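Local coordinates for histone-lysine N-methyltransferase, H3 lysine-9 specific SUVH6 (Arabidopsis thaliana, PDB 6A5K), which catalyses H3K9 methylation of histone H3 with S-adenosylmethionine as methyl donor and probably reads non-CG DNA methylation through its SRA domain, at residues Ile453-Ser458 and Tyr494-Ala499; Glu150-Ile155 and Met210-Phe215; Gln79-Leu84 and Gly188-Asp193; Leu386-Glu391 and Ser437-Asp442. The protein carries 1 engineered substitution. One frame throughout, in Å; residues are numbered along the deposited sequence.

In the fold
The four contacts sample two parts of the chain. Contacts 2 and 3 lie in the SRA domain and reach the same mixed sheet, at its neighbouring strands 211-219 and 190-205; their centres are 25 Å apart. Contacts 1 and 4 belong to the SET domain, with centres 19 Å apart and nearest atoms about 9 Å apart. Contact 1 is part of the S-adenosylmethionine pocket and supplies one cysteine to a zinc site. Contact 4 stands further back, the side chain of Asp-442 being about 10 Å from the cofactor. Contact 3 comes within about 15 Å of contact 1 between nearest atoms, whereas the centres of contacts 2 and 4 are 67 Å apart.

Contact 1. Residues Ile453-Ser458 and Tyr494-Ala499; sequences INHSCS and YDYNYA. With ZN (zinc ion), chain E; SAM (S-adenosylmethionine), chain F.
His-455 lays its CB over the centre of the Tyr-496 ring, 3.5 Å from the centroid, and turns the edge of its imidazole toward the same face, the two planes 62° apart. Its chi1 of 162° puts CG anti to the backbone N; the ring rotation (chi2 85°) then turns ND1 to Tyr-496, where it accepts a hydrogen bond from the backbone N at 3.0 Å in the imidazole plane. NE2 donates to Cys-457 SG at 3.4 Å, a thiolate that also binds zinc with Cys-515, Cys-517 and Cys-522, so both ring nitrogens are held and the flip of the ring is fixed. At the far edge of Tyr-496, OH donates to Ile-453 O at 2.6 Å; a water bound to Tyr-494 OH donates to the same carbonyl. Ile-453 crosses Tyr-494 at about a right angle, its CG2 at the ring edge, 3.5 Å from CD1. The cofactor is gripped from the same backbone: His-455 N donates to adenine N7, and His-455 O accepts from N6. Asn-454 OD1 accepts from the cofactor's amino group, while its ND2 bonds to Glu-491. Together the Asn-His-Ser-Cys and Tyr-Asp-Tyr sequences form the pseudoknot characteristic of SET-domain methyltransferases.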
# COMPACT_ATOMS: atom_id res chain seq x y z
N ILE A 453 -5.70 8.68 11.91
CA ILE A 453 -5.82 8.40 10.47
C ILE A 453 -6.99 9.18 9.86
O ILE A 453 -8.14 9.05 10.31
CB ILE A 453 -5.99 6.90 10.18
CG1 ILE A 453 -4.82 6.10 10.77
CG2 ILE A 453 -6.10 6.64 8.67
CD1 ILE A 453 -5.03 4.59 10.74
N ASN A 454 -6.70 10.00 8.86
CA ASN A 454 -7.71 10.86 8.25
C ASN A 454 -8.56 10.15 7.21
O ASN A 454 -8.25 9.04 6.80
CB ASN A 454 -7.03 12.09 7.62
CG ASN A 454 -6.60 13.11 8.66
OD1 ASN A 454 -7.28 13.29 9.68
ND2 ASN A 454 -5.48 13.79 8.42
N HIS A 455 -9.63 10.80 6.78
CA HIS A 455 -10.48 10.26 5.72
C HIS A 455 -9.96 10.62 4.33
O HIS A 455 -9.44 11.72 4.12
CB HIS A 455 -11.91 10.77 5.86
CG HIS A 455 -12.71 10.62 4.60
ND1 HIS A 455 -13.37 9.45 4.28
CD2 HIS A 455 -12.93 11.47 3.56
CE1 HIS A 455 -13.97 9.59 3.11
NE2 HIS A 455 -13.72 10.80 2.65
N SER A 456 -10.13 9.71 3.39
CA SER A 456 -9.96 10.06 1.98
C SER A 456 -11.03 9.40 1.11
O SER A 456 -11.47 8.27 1.38
CB SER A 456 -8.58 9.65 1.48
OG SER A 456 -8.43 9.98 0.10
N CYS A 457 -11.45 10.11 0.07
CA CYS A 457 -12.38 9.57 -0.91
C CYS A 457 -11.66 8.65 -1.89
O CYS A 457 -12.29 7.92 -2.65
CB CYS A 457 -13.10 10.69 -1.65
SG CYS A 457 -14.05 11.76 -0.57
N SER A 458 -10.34 8.70 -1.87
CA SER A 458 -9.53 7.74 -2.62
C SER A 458 -8.46 7.15 -1.69
O SER A 458 -7.27 7.39 -1.87
CB SER A 458 -8.88 8.39 -3.84
OG SER A 458 -8.28 7.40 -4.66
N TYR A 494 -8.36 6.06 5.23
CA TYR A 494 -9.42 5.13 4.86
C TYR A 494 -10.73 5.90 4.72
O TYR A 494 -10.80 7.09 5.04
CB TYR A 494 -9.57 3.99 5.88
CG TYR A 494 -10.02 4.47 7.24
CD1 TYR A 494 -9.10 4.98 8.15
CD2 TYR A 494 -11.36 4.42 7.62
CE1 TYR A 494 -9.49 5.43 9.39
CE2 TYR A 494 -11.76 4.88 8.88
CZ TYR A 494 -10.82 5.38 9.76
OH TYR A 494 -11.18 5.84 11.01
N ASP A 495 -11.76 5.21 4.26
CA ASP A 495 -13.08 5.81 4.05
C ASP A 495 -13.89 5.85 5.36
O ASP A 495 -14.32 4.82 5.86
CB ASP A 495 -13.83 5.02 2.97
CG ASP A 495 -15.24 5.52 2.74
OD1 ASP A 495 -15.52 6.71 3.00
OD2 ASP A 495 -16.08 4.71 2.29
N TYR A 496 -14.10 7.05 5.89
CA TYR A 496 -14.85 7.24 7.14
C TYR A 496 -16.29 6.76 7.04
O TYR A 496 -16.92 6.41 8.04
CB TYR A 496 -14.85 8.70 7.58
CG TYR A 496 -13.64 9.15 8.36
CD1 TYR A 496 -12.47 8.40 8.37
CD2 TYR A 496 -13.67 10.34 9.08
CE1 TYR A 496 -11.35 8.83 9.09
CE2 TYR A 496 -12.57 10.77 9.81
CZ TYR A 496 -11.42 10.02 9.81
OH TYR A 496 -10.33 10.47 10.53
N ASN A 497 -16.83 6.82 5.82
CA ASN A 497 -18.13 6.23 5.52
C ASN A 497 -19.31 6.89 6.24
O ASN A 497 -20.35 6.27 6.43
CB ASN A 497 -18.09 4.72 5.84
CG ASN A 497 -19.18 3.93 5.14
OD1 ASN A 497 -19.51 4.20 3.98
ND2 ASN A 497 -19.74 2.94 5.83
N TYR A 498 -19.15 8.15 6.64
CA TYR A 498 -20.25 8.89 7.25
C TYR A 498 -21.37 9.11 6.25
O TYR A 498 -21.11 9.46 5.10
CB TYR A 498 -19.80 10.26 7.77
CG TYR A 498 -18.77 10.30 8.89
CD1 TYR A 498 -18.70 9.29 9.84
CD2 TYR A 498 -17.90 11.37 9.01
CE1 TYR A 498 -17.76 9.34 10.87
CE2 TYR A 498 -16.97 11.43 10.02
CZ TYR A 498 -16.90 10.41 10.95
OH TYR A 498 -15.96 10.49 11.96
N ALA A 499 -22.61 8.92 6.68
CA ALA A 499 -23.75 9.29 5.85
C ALA A 499 -23.94 10.80 5.90
O ALA A 499 -23.81 11.40 6.97
CB ALA A 499 -25.01 8.57 6.30
ZN ZN E . -12.82 13.83 -0.36
N SAM F . -6.99 15.12 11.89
CA SAM F . -7.32 14.57 13.21
C SAM F . -6.52 15.20 14.35
O SAM F . -6.60 14.74 15.50
OXT SAM F . -5.78 16.16 14.15
CB SAM F . -7.13 13.05 13.22
CG SAM F . -8.31 12.34 12.56
SD SAM F . -9.76 12.58 13.60
CE SAM F . -10.20 10.86 13.84
C5' SAM F . -11.09 13.02 12.47
C4' SAM F . -11.10 14.51 12.21
O4' SAM F . -10.04 14.85 11.33
C3' SAM F . -12.39 14.94 11.53
O3' SAM F . -13.37 15.28 12.48
C2' SAM F . -11.92 16.15 10.75
O2' SAM F . -11.85 17.24 11.64
C1' SAM F . -10.51 15.78 10.37
N9 SAM F . -10.50 15.15 9.03
C8 SAM F . -10.15 13.86 8.72
N7 SAM F . -10.28 13.68 7.38
C5 SAM F . -10.73 14.84 6.84
C6 SAM F . -11.04 15.22 5.53
N6 SAM F . -10.91 14.36 4.52
N1 SAM F . -11.50 16.50 5.29
C2 SAM F . -11.63 17.40 6.33
N3 SAM F . -11.31 17.02 7.62
C4 SAM F . -10.86 15.77 7.87
O HOH W 1 -9.09 7.46 12.31

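Contact 2. Residues Glu150-Ile155 and Met210-Phe215; sequences EDQKLI and MNVFKF
Gln-152 OE1 accepts a hydrogen bond from the backbone N of Phe-213 at 3.0 Å, almost straight (178°), the N-H arriving from above the amide carbonyl plane. The contact lays the loop before helix 156-167 alongside the start of strand 211-219 in the curved sheet of the SRA domain, the touching parts running 18° apart. A second bond, from Gln-152 N to Asn-211 O, is likewise 3.0 Å long. With CG anti to the carbonyl carbon (chi1 -63°) and the chain extended beyond it, the glutamine reaches across Val-212, and NE2 finds a weak partner in Gly-131 O. An alanine here would probably leave Phe-213 N without its side-chain acceptor and open a gap beside Val-212 CG1. Toward the loop's beginning, Asp-151 CG lies 3.4 Å from Asn-211 CB, and Asp-151 OD1 lies 3.1 Å from CG of the selenomethionine Met-210. Asn-211 spends its own OD1 on Gln-203 of the adjacent strand. At the other end the Phe-213 ring lies close to the backbone of Gln-152 and Lys-153, with its CE1 3.2 Å from Gln-152 O. Leu-154, centre of an inverse gamma turn, crosses this ring at about a right angle: CD1 sits over one face, displaced toward the rim, 4.2 Å from the centroid.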
# COMPACT_ATOMS: atom_id res chain seq x y z
N GLU A 150 31.63 -8.61 -27.51
CA GLU A 150 30.36 -8.28 -26.90
C GLU A 150 30.26 -6.78 -26.62
O GLU A 150 29.68 -6.36 -25.61
CB GLU A 150 30.16 -9.08 -25.61
CG GLU A 150 30.36 -10.57 -25.79
CD GLU A 150 30.84 -11.25 -24.52
OE1 GLU A 150 31.50 -10.58 -23.70
OE2 GLU A 150 30.56 -12.45 -24.35
N ASP A 151 30.85 -5.99 -27.51
CA ASP A 151 30.71 -4.54 -27.46
C ASP A 151 29.25 -4.15 -27.66
O ASP A 151 28.59 -4.68 -28.55
CB ASP A 151 31.57 -3.87 -28.53
CG ASP A 151 33.06 -3.98 -28.25
OD1 ASP A 151 33.45 -4.82 -27.42
OD2 ASP A 151 33.84 -3.22 -28.86
N GLN A 152 28.75 -3.24 -26.84
CA GLN A 152 27.44 -2.67 -27.09
C GLN A 152 27.49 -1.84 -28.37
O GLN A 152 28.53 -1.26 -28.71
CB GLN A 152 26.97 -1.82 -25.91
CG GLN A 152 26.79 -2.62 -24.62
CD GLN A 152 26.12 -1.82 -23.53
OE1 GLN A 152 25.96 -0.60 -23.64
NE2 GLN A 152 25.71 -2.50 -22.47
N LYS A 153 26.38 -1.81 -29.09
CA LYS A 153 26.29 -1.06 -30.34
C LYS A 153 25.33 0.11 -30.16
O LYS A 153 24.43 0.06 -29.32
CB LYS A 153 25.81 -1.96 -31.48
CG LYS A 153 26.89 -2.38 -32.47
CD LYS A 153 28.28 -2.39 -31.86
CE LYS A 153 29.33 -2.72 -32.90
NZ LYS A 153 30.68 -2.93 -32.30
N LEU A 154 25.53 1.18 -30.93
CA LEU A 154 24.60 2.29 -30.89
C LEU A 154 23.42 2.01 -31.82
O LEU A 154 23.29 2.60 -32.90
CB LEU A 154 25.29 3.60 -31.26
CG LEU A 154 24.51 4.83 -30.78
CD1 LEU A 154 24.47 4.87 -29.26
CD2 LEU A 154 25.10 6.12 -31.34
N ILE A 155 22.58 1.08 -31.39
CA ILE A 155 21.38 0.69 -32.12
C ILE A 155 20.21 0.62 -31.15
O ILE A 155 20.40 0.75 -29.94
CB ILE A 155 21.54 -0.68 -32.81
CG1 ILE A 155 21.94 -1.74 -31.78
CG2 ILE A 155 22.56 -0.60 -33.92
CD1 ILE A 155 22.04 -3.14 -32.34
N MSE A 210 34.15 -5.69 -21.48
CA MSE A 210 33.82 -5.30 -22.84
C MSE A 210 33.16 -3.92 -22.87
O MSE A 210 32.84 -3.35 -21.83
CB MSE A 210 32.90 -6.35 -23.48
CG MSE A 210 33.17 -6.61 -24.95
SE MSE A 210 34.87 -7.47 -25.36
CE MSE A 210 35.05 -8.61 -23.79
N ASN A 211 32.97 -3.40 -24.07
CA ASN A 211 32.55 -2.02 -24.30
C ASN A 211 31.08 -1.73 -23.96
O ASN A 211 30.19 -2.48 -24.35
CB ASN A 211 32.82 -1.70 -25.77
CG ASN A 211 33.03 -0.23 -26.01
OD1 ASN A 211 32.09 0.55 -25.92
ND2 ASN A 211 34.26 0.16 -26.34
N VAL A 212 30.83 -0.64 -23.23
CA VAL A 212 29.46 -0.25 -22.89
C VAL A 212 29.18 1.25 -23.06
O VAL A 212 30.09 2.08 -22.98
CB VAL A 212 29.09 -0.63 -21.44
CG1 VAL A 212 29.18 -2.14 -21.23
CG2 VAL A 212 29.96 0.12 -20.44
N PHE A 213 27.92 1.59 -23.27
CA PHE A 213 27.49 2.98 -23.33
C PHE A 213 26.95 3.45 -21.99
O PHE A 213 26.24 2.72 -21.30
CB PHE A 213 26.42 3.17 -24.41
CG PHE A 213 26.92 2.96 -25.81
CD1 PHE A 213 26.80 1.72 -26.42
CD2 PHE A 213 27.53 3.99 -26.50
CE1 PHE A 213 27.28 1.53 -27.71
CE2 PHE A 213 28.01 3.80 -27.79
CZ PHE A 213 27.88 2.57 -28.39
N LYS A 214 27.28 4.69 -21.63
CA LYS A 214 26.76 5.30 -20.43
C LYS A 214 26.15 6.66 -20.77
O LYS A 214 26.63 7.35 -21.66
CB LYS A 214 27.85 5.46 -19.37
CG LYS A 214 28.44 4.13 -18.91
CD LYS A 214 28.62 4.09 -17.40
CE LYS A 214 29.07 2.72 -16.94
NZ LYS A 214 29.07 2.61 -15.45
N PHE A 215 25.08 7.02 -20.07
CA PHE A 215 24.30 8.21 -20.36
C PHE A 215 24.14 9.04 -19.09
O PHE A 215 23.91 8.48 -18.02
CB PHE A 215 22.91 7.84 -20.92
CG PHE A 215 22.96 6.98 -22.16
CD1 PHE A 215 23.14 5.61 -22.07
CD2 PHE A 215 22.79 7.55 -23.42
CE1 PHE A 215 23.18 4.82 -23.20
CE2 PHE A 215 22.82 6.76 -24.56
CZ PHE A 215 23.02 5.40 -24.45

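Contact 3. Residues Gln79-Leu84 and Gly188-Asp193; sequences QYRMEL and GNYVYD
The Tyr-190 ring has Gln-79 O at its edge near the ring plane, 3.7 Å from CE1, and a water in plane at the edge beside its hydroxyl. The Arg-81 guanidinium plane stands 75° to the ring, and the two side chains cross at about a right angle. NH1 of Arg-81 comes within 3.2 Å of Tyr-190 OH, and the water joins the two groups, accepting from NH1 and bonding to OH. The ring of Tyr-80, on the other segment, has Gln-79 CG over one face, offset toward the rim. Gln-79 O accepts a hydrogen bond from Asn-189 ND2 at 2.9 Å, on a lone pair in the carbonyl plane and close to the plane of the asparagine amide. That ND2 also bonds to Ser-185 O, which fixes the rotation of the amide. The backbone before helix 81-87 is held as well: Glu-83 OE2 accepts hydrogen bonds from Gln-79 N at 2.7 Å and Tyr-80 N at 2.9 Å, both from the same face of its carboxylate. The arrangement joins the residues leading into this helix, and Arg-81 at its start, to the start of strand 190-205, where Asn-189 and Tyr-190 both face Phe-78 in a classic beta bulge of the SRA-domain sheet.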
# COMPACT_ATOMS: atom_id res chain seq x y z
N GLN A 79 5.57 -3.57 -7.53
CA GLN A 79 6.28 -4.78 -7.12
C GLN A 79 6.88 -5.49 -8.33
O GLN A 79 8.04 -5.93 -8.31
CB GLN A 79 5.36 -5.74 -6.38
CG GLN A 79 6.08 -6.98 -5.86
CD GLN A 79 5.15 -7.98 -5.21
OE1 GLN A 79 4.05 -7.63 -4.79
NE2 GLN A 79 5.58 -9.24 -5.13
N TYR A 80 6.09 -5.58 -9.39
CA TYR A 80 6.49 -6.33 -10.58
C TYR A 80 6.73 -5.42 -11.77
O TYR A 80 6.00 -4.45 -11.99
CB TYR A 80 5.43 -7.36 -10.94
CG TYR A 80 5.17 -8.41 -9.89
CD1 TYR A 80 5.99 -9.52 -9.78
CD2 TYR A 80 4.07 -8.33 -9.04
CE1 TYR A 80 5.75 -10.51 -8.85
CE2 TYR A 80 3.82 -9.31 -8.09
CZ TYR A 80 4.67 -10.40 -8.01
OH TYR A 80 4.43 -11.39 -7.08
N ARG A 81 7.74 -5.76 -12.56
CA ARG A 81 8.01 -5.06 -13.81
C ARG A 81 6.79 -5.10 -14.72
O ARG A 81 6.53 -4.14 -15.46
CB ARG A 81 9.22 -5.68 -14.52
CG ARG A 81 10.32 -4.70 -14.88
CD ARG A 81 11.35 -5.38 -15.77
NE ARG A 81 12.42 -4.49 -16.20
CZ ARG A 81 13.58 -4.36 -15.56
NH1 ARG A 81 13.82 -5.06 -14.45
NH2 ARG A 81 14.50 -3.53 -16.03
N MSE A 82 6.03 -6.19 -14.66
CA MSE A 82 4.81 -6.35 -15.46
C MSE A 82 3.77 -5.25 -15.21
O MSE A 82 2.96 -4.94 -16.10
CB MSE A 82 4.18 -7.72 -15.21
CG MSE A 82 4.87 -8.86 -15.96
SE MSE A 82 4.02 -9.26 -17.66
CE MSE A 82 4.93 -7.96 -18.76
N GLU A 83 3.77 -4.67 -14.01
CA GLU A 83 2.85 -3.57 -13.70
C GLU A 83 3.13 -2.39 -14.62
O GLU A 83 2.21 -1.67 -15.02
CB GLU A 83 2.97 -3.15 -12.23
CG GLU A 83 2.56 -4.22 -11.22
CD GLU A 83 2.75 -3.76 -9.78
OE1 GLU A 83 2.20 -2.70 -9.40
OE2 GLU A 83 3.45 -4.45 -9.02
N LEU A 84 4.40 -2.19 -14.97
CA LEU A 84 4.79 -1.10 -15.87
C LEU A 84 4.19 -1.31 -17.25
O LEU A 84 3.81 -0.35 -17.93
CB LEU A 84 6.31 -0.99 -15.95
CG LEU A 84 7.05 -0.84 -14.62
CD1 LEU A 84 8.56 -0.75 -14.86
CD2 LEU A 84 6.55 0.38 -13.85
N GLY A 188 7.32 -2.58 -2.82
CA GLY A 188 7.71 -1.85 -4.00
C GLY A 188 9.15 -2.16 -4.37
O GLY A 188 10.06 -2.00 -3.56
N ASN A 189 9.35 -2.64 -5.59
CA ASN A 189 10.70 -2.93 -6.08
C ASN A 189 11.14 -1.90 -7.11
O ASN A 189 12.31 -1.83 -7.46
CB ASN A 189 10.75 -4.33 -6.68
CG ASN A 189 10.56 -5.39 -5.64
OD1 ASN A 189 11.16 -5.34 -4.57
ND2 ASN A 189 9.69 -6.36 -5.93
N TYR A 190 10.18 -1.11 -7.57
CA TYR A 190 10.41 -0.09 -8.57
C TYR A 190 9.69 1.19 -8.18
O TYR A 190 8.59 1.15 -7.64
CB TYR A 190 9.94 -0.55 -9.96
CG TYR A 190 10.56 -1.85 -10.39
CD1 TYR A 190 9.95 -3.07 -10.13
CD2 TYR A 190 11.79 -1.85 -11.05
CE1 TYR A 190 10.54 -4.26 -10.52
CE2 TYR A 190 12.38 -3.04 -11.44
CZ TYR A 190 11.76 -4.23 -11.18
OH TYR A 190 12.36 -5.41 -11.57
N VAL A 191 10.32 2.33 -8.46
CA VAL A 191 9.74 3.63 -8.14
C VAL A 191 9.78 4.57 -9.34
O VAL A 191 10.83 4.73 -9.98
CB VAL A 191 10.49 4.30 -6.96
CG1 VAL A 191 9.85 5.62 -6.58
CG2 VAL A 191 10.54 3.36 -5.76
N TYR A 192 8.64 5.18 -9.66
CA TYR A 192 8.60 6.21 -10.70
C TYR A 192 9.18 7.53 -10.17
O TYR A 192 8.58 8.19 -9.32
CB TYR A 192 7.16 6.43 -11.19
CG TYR A 192 7.09 7.53 -12.23
CD1 TYR A 192 8.01 7.59 -13.27
CD2 TYR A 192 6.13 8.53 -12.15
CE1 TYR A 192 7.97 8.60 -14.21
CE2 TYR A 192 6.07 9.55 -13.09
CZ TYR A 192 6.99 9.57 -14.12
OH TYR A 192 6.95 10.57 -15.05
N ASP A 193 10.35 7.92 -10.70
CA ASP A 193 11.06 9.09 -10.18
C ASP A 193 10.87 10.34 -11.04
O ASP A 193 11.43 11.40 -10.74
CB ASP A 193 12.55 8.78 -10.03
CG ASP A 193 12.88 8.15 -8.68
OD1 ASP A 193 12.02 8.19 -7.77
OD2 ASP A 193 14.00 7.61 -8.54
O HOH W 2 15.13 -5.22 -12.31

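Contact 4. Residues Leu386-Glu391 and Ser437-Asp442; sequences LLEDSE and SGFTID
Leu-387, Asp-389 and Leu-386 bury the most surface of segment 386-391 against 437-442, where strand 385-388 pairs antiparallel with 436-442 and then runs directly into helix 389-394. The pair belongs to a three-stranded antiparallel sheet of the SET domain, in which strand 436-442 lies between 385-388 and 402-406; the short paired segments run at 136°. Leu-387 and Thr-440 form the hydrogen-bonded pair, N to O at 2.9 Å in both directions. The two leucines point to different faces. Leu-386 lies beside Ile-441, directed the same way, with CD1 3.8 Å from CG1. Leu-387, on the face of Thr-440, brings CD1 to within 3.7 Å of Asp-442 CB; that aspartate's OD2 is held by Asn-398. Where the chain enters the helix, Asp-389 N donates to Gly-438 O at 2.9 Å. Its side chain, with CG anti to the carbonyl carbon (chi1 -73°), meets Thr-440 at about a right angle, and OD1 accepts from OG1 at a modelled 2.5 Å, a very short bond whose exact length is doubtful. An alanine at Asp-389 would probably leave the Thr-440 hydroxyl without this acceptor and uncover the Gly-438 peptide, on which the carboxylate packs. In the non-hydrogen-bonded pair at the end of the strand, Glu-388 and Phe-439 send their side chains apart, yet Glu-388 CG still comes to 4.0 Å from Phe-439 CE2.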
# COMPACT_ATOMS: atom_id res chain seq x y z
N LEU A 386 -14.54 0.40 23.94
CA LEU A 386 -15.75 -0.18 23.35
C LEU A 386 -16.99 0.33 24.07
O LEU A 386 -17.10 0.20 25.29
CB LEU A 386 -15.73 -1.71 23.42
CG LEU A 386 -15.16 -2.55 22.27
CD1 LEU A 386 -15.67 -2.05 20.93
CD2 LEU A 386 -13.64 -2.59 22.31
N LEU A 387 -17.93 0.89 23.32
CA LEU A 387 -19.16 1.43 23.89
C LEU A 387 -20.38 1.02 23.07
O LEU A 387 -20.29 0.90 21.86
CB LEU A 387 -19.11 2.96 23.95
CG LEU A 387 -18.05 3.68 24.80
CD1 LEU A 387 -18.17 5.18 24.62
CD2 LEU A 387 -18.16 3.29 26.27
N GLU A 388 -21.51 0.81 23.74
CA GLU A 388 -22.79 0.80 23.03
C GLU A 388 -22.93 2.10 22.27
O GLU A 388 -22.50 3.15 22.77
CB GLU A 388 -23.97 0.64 24.00
CG GLU A 388 -23.90 -0.57 24.91
CD GLU A 388 -25.05 -0.61 25.90
OE1 GLU A 388 -25.74 -1.65 25.96
OE2 GLU A 388 -25.26 0.38 26.63
N ASP A 389 -23.52 2.05 21.07
CA ASP A 389 -23.71 3.26 20.26
C ASP A 389 -24.36 4.39 21.05
O ASP A 389 -23.91 5.53 20.97
CB ASP A 389 -24.55 2.96 19.01
CG ASP A 389 -23.79 2.17 17.96
OD1 ASP A 389 -22.54 2.08 18.04
OD2 ASP A 389 -24.44 1.65 17.03
N SER A 390 -25.39 4.07 21.82
CA SER A 390 -26.12 5.09 22.58
C SER A 390 -25.24 5.76 23.63
O SER A 390 -25.35 6.96 23.87
CB SER A 390 -27.35 4.47 23.26
OG SER A 390 -26.97 3.54 24.26
N GLU A 391 -24.35 4.98 24.24
CA GLU A 391 -23.41 5.53 25.20
C GLU A 391 -22.38 6.45 24.54
O GLU A 391 -22.07 7.52 25.07
CB GLU A 391 -22.70 4.41 25.95
CG GLU A 391 -21.81 4.90 27.09
CD GLU A 391 -22.58 5.72 28.11
OE1 GLU A 391 -23.74 5.37 28.41
OE2 GLU A 391 -22.02 6.71 28.63
N SER A 437 -23.57 -3.84 13.63
CA SER A 437 -23.19 -3.91 15.04
C SER A 437 -23.80 -2.74 15.82
O SER A 437 -24.02 -1.66 15.27
CB SER A 437 -21.67 -3.90 15.19
OG SER A 437 -21.27 -3.54 16.50
N GLY A 438 -24.07 -2.95 17.10
CA GLY A 438 -24.58 -1.88 17.93
C GLY A 438 -23.48 -1.22 18.74
O GLY A 438 -23.75 -0.57 19.75
N PHE A 439 -22.24 -1.39 18.30
CA PHE A 439 -21.11 -0.88 19.09
C PHE A 439 -20.17 0.05 18.32
O PHE A 439 -20.07 -0.00 17.10
CB PHE A 439 -20.31 -2.05 19.67
CG PHE A 439 -21.09 -2.85 20.68
CD1 PHE A 439 -21.98 -3.83 20.27
CD2 PHE A 439 -20.95 -2.60 22.04
CE1 PHE A 439 -22.71 -4.56 21.19
CE2 PHE A 439 -21.68 -3.33 22.96
CZ PHE A 439 -22.56 -4.30 22.54
N THR A 440 -19.48 0.89 19.09
CA THR A 440 -18.61 1.94 18.57
C THR A 440 -17.34 1.98 19.40
O THR A 440 -17.37 1.71 20.61
CB THR A 440 -19.32 3.32 18.60
OG1 THR A 440 -20.40 3.31 17.65
CG2 THR A 440 -18.36 4.48 18.27
N ILE A 441 -16.21 2.29 18.77
CA ILE A 441 -14.97 2.48 19.49
C ILE A 441 -14.71 3.98 19.68
O ILE A 441 -14.64 4.73 18.71
CB ILE A 441 -13.76 1.84 18.76
CG1 ILE A 441 -14.02 0.36 18.48
CG2 ILE A 441 -12.51 2.00 19.59
CD1 ILE A 441 -13.18 -0.19 17.35
N ASP A 442 -14.61 4.39 20.94
CA ASP A 442 -14.37 5.79 21.30
C ASP A 442 -12.90 5.97 21.63
O ASP A 442 -12.43 5.50 22.67
CB ASP A 442 -15.26 6.19 22.49
CG ASP A 442 -15.09 7.65 22.90
OD1 ASP A 442 -14.18 8.34 22.40
OD2 ASP A 442 -15.88 8.12 23.75